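Lysosome-associated membrane glycoprotein 3 (PDB 4AKM) is a lysosomal membrane glycoprotein that takes part in lysosome-autophagosome fusion and the unfolded protein response, represented here by the membrane-proximal part of its luminal domain. Local coordinates at residues G113-C118 with D136-A141. Numbering follows the deposited sequence.
Sequences GHSFKC and DVQLQA
Phe116 lies beside Leu139, its CB 4.0 Å from Leu139 CD1, while CG1 of Val137 approaches the ring at its edge, near the ring plane and 4.3 Å from CD2. Cys118 continues the same face, which is apolar and buried.

The two strands run antiparallel. Phe116 with Leu139 and Cys118 with Val137 are hydrogen-bonded pairs, each closed by two backbone bonds; Cys118 N to Val137 O, at 2.8 Å, is nearly straight (167°), whereas Val137 N sits well above the carbonyl plane of Cys118. Between them Lys117 and Gln138 form a non-hydrogen-bonded pair on the other face, and a CA-H...O contact joins Gln138 CA to Phe116 O at 3.1 Å.

At 113-115 the chain stays close to Gln140. The extended side chain of Gln140 passes alongside the backbone there: its CG, anti to the backbone N (chi1 -173°), comes 3.3 Å from His114 O, and the amide oxygen OE1 comes equally near Ser115 CB. The amide is held from beyond the pair: OE1 accepts a hydrogen bond from Gly150 N and NE2 donates to Asp143 O.

Strand 137-141 is flanked by 116-118 and by the long strand 14-27, to which Gln138 and Gln140 are hydrogen-bonded through their backbones. Within this beta prism domain the apolar face packs on strand 97-110 of the other sheet, where Phe108 stacks with Phe116 and touches Val137 and Leu139, and the Cys118-Cys155 disulfide ties strand 116-118 to the C-terminal end of this chain.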
loop_
_atom_site.group_PDB
_atom_site.type_symbol
_atom_site.label_atom_id
_atom_site.label_comp_id
_atom_site.label_asym_id
_atom_site.label_seq_id
_atom_site.Cartn_x
_atom_site.Cartn_y
_atom_site.Cartn_z
ATOM N N GLY A 113 7.366 13.536 -9.954
ATOM C CA GLY A 113 6.510 14.669 -10.262
ATOM C C GLY A 113 5.197 14.248 -10.898
ATOM O O GLY A 113 4.248 15.029 -10.967
ATOM N N HIS A 114 5.150 13.008 -11.375
ATOM C CA HIS A 114 3.921 12.438 -11.914
ATOM C C HIS A 114 3.174 11.659 -10.835
ATOM O O HIS A 114 3.642 11.535 -9.705
ATOM C CB HIS A 114 4.225 11.517 -13.100
ATOM C CG HIS A 114 4.725 12.233 -14.316
ATOM N ND1 HIS A 114 4.689 11.673 -15.575
ATOM C CD2 HIS A 114 5.275 13.461 -14.467
ATOM C CE1 HIS A 114 5.192 12.525 -16.450
ATOM N NE2 HIS A 114 5.554 13.620 -15.803
ATOM N N SER A 115 2.006 11.135 -11.186
ATOM C CA SER A 115 1.260 10.277 -10.275
ATOM C C SER A 115 1.072 8.902 -10.900
ATOM O O SER A 115 1.102 8.757 -12.118
ATOM C CB SER A 115 -0.096 10.897 -9.928
ATOM O OG SER A 115 -0.906 11.040 -11.079
ATOM N N PHE A 116 0.898 7.889 -10.062
ATOM C CA PHE A 116 0.649 6.549 -10.564
ATOM C C PHE A 116 -0.823 6.215 -10.454
ATOM O O PHE A 116 -1.428 6.391 -9.401
ATOM C CB PHE A 116 1.472 5.511 -9.807
ATOM C CG PHE A 116 1.360 4.126 -10.373
ATOM C CD1 PHE A 116 2.146 3.731 -11.441
ATOM C CD2 PHE A 116 0.458 3.220 -9.847
ATOM C CE1 PHE A 116 2.039 2.455 -11.965
ATOM C CE2 PHE A 116 0.348 1.947 -10.369
ATOM C CZ PHE A 116 1.138 1.565 -11.426
ATOM N N LYS A 117 -1.395 5.731 -11.550
ATOM C CA LYS A 117 -2.770 5.273 -11.551
ATOM C C LYS A 117 -2.818 3.814 -11.964
ATOM O O LYS A 117 -2.103 3.403 -12.876
ATOM C CB LYS A 117 -3.615 6.110 -12.506
ATOM C CG LYS A 117 -5.068 5.684 -12.574
ATOM C CD LYS A 117 -5.800 6.436 -13.654
ATOM C CE LYS A 117 -7.199 5.887 -13.848
ATOM N NZ LYS A 117 -8.071 6.152 -12.671
ATOM N N CYS A 118 -3.653 3.034 -11.280
ATOM C CA CYS A 118 -3.882 1.643 -11.647
ATOM C C CYS A 118 -5.138 1.100 -10.992
ATOM O O CYS A 118 -5.104 0.561 -9.886
ATOM C CB CYS A 118 -2.692 0.765 -11.286
ATOM S SG CYS A 118 -2.751 -0.857 -12.062
ATOM N N ASP A 136 -8.119 0.324 -7.617
ATOM C CA ASP A 136 -8.503 1.743 -7.675
ATOM C C ASP A 136 -7.393 2.689 -7.221
ATOM O O ASP A 136 -7.647 3.730 -6.620
ATOM C CB ASP A 136 -9.771 1.987 -6.860
ATOM C CG ASP A 136 -11.000 1.431 -7.535
ATOM O OD1 ASP A 136 -11.239 1.799 -8.701
ATOM O OD2 ASP A 136 -11.709 0.613 -6.914
ATOM N N VAL A 137 -6.160 2.301 -7.515
ATOM C CA VAL A 137 -4.991 3.025 -7.056
ATOM C C VAL A 137 -4.751 4.315 -7.827
ATOM O O VAL A 137 -4.669 4.313 -9.052
ATOM C CB VAL A 137 -3.722 2.149 -7.185
ATOM C CG1 VAL A 137 -2.484 2.935 -6.789
ATOM C CG2 VAL A 137 -3.854 0.884 -6.355
ATOM N N GLN A 138 -4.648 5.417 -7.096
ATOM C CA GLN A 138 -3.972 6.601 -7.596
ATOM C C GLN A 138 -3.149 7.208 -6.475
ATOM O O GLN A 138 -3.689 7.600 -5.450
ATOM C CB GLN A 138 -4.948 7.632 -8.138
ATOM C CG GLN A 138 -4.244 8.833 -8.748
ATOM C CD GLN A 138 -5.101 9.565 -9.754
ATOM O OE1 GLN A 138 -6.258 9.208 -9.983
ATOM N NE2 GLN A 138 -4.535 10.596 -10.370
ATOM N N LEU A 139 -1.839 7.286 -6.669
ATOM C CA LEU A 139 -0.962 7.782 -5.619
ATOM C C LEU A 139 0.145 8.674 -6.162
ATOM O O LEU A 139 0.337 8.784 -7.372
ATOM C CB LEU A 139 -0.372 6.621 -4.806
ATOM C CG LEU A 139 0.397 5.497 -5.510
ATOM C CD1 LEU A 139 1.834 5.896 -5.834
ATOM C CD2 LEU A 139 0.371 4.234 -4.658
ATOM N N GLN A 140 0.866 9.305 -5.244
ATOM C CA GLN A 140 1.987 10.166 -5.573
ATOM C C GLN A 140 2.812 10.375 -4.311
ATOM O O GLN A 140 2.265 10.479 -3.210
ATOM C CB GLN A 140 1.492 11.504 -6.129
ATOM C CG GLN A 140 2.599 12.408 -6.665
ATOM C CD GLN A 140 2.066 13.542 -7.524
ATOM O OE1 GLN A 140 0.960 13.463 -8.061
ATOM N NE2 GLN A 140 2.854 14.604 -7.658
ATOM N N ALA A 141 4.130 10.426 -4.474
ATOM C CA ALA A 141 5.035 10.603 -3.342
ATOM C C ALA A 141 6.182 11.567 -3.662
ATOM O O ALA A 141 6.544 11.752 -4.827
ATOM C CB ALA A 141 5.580 9.258 -2.884
#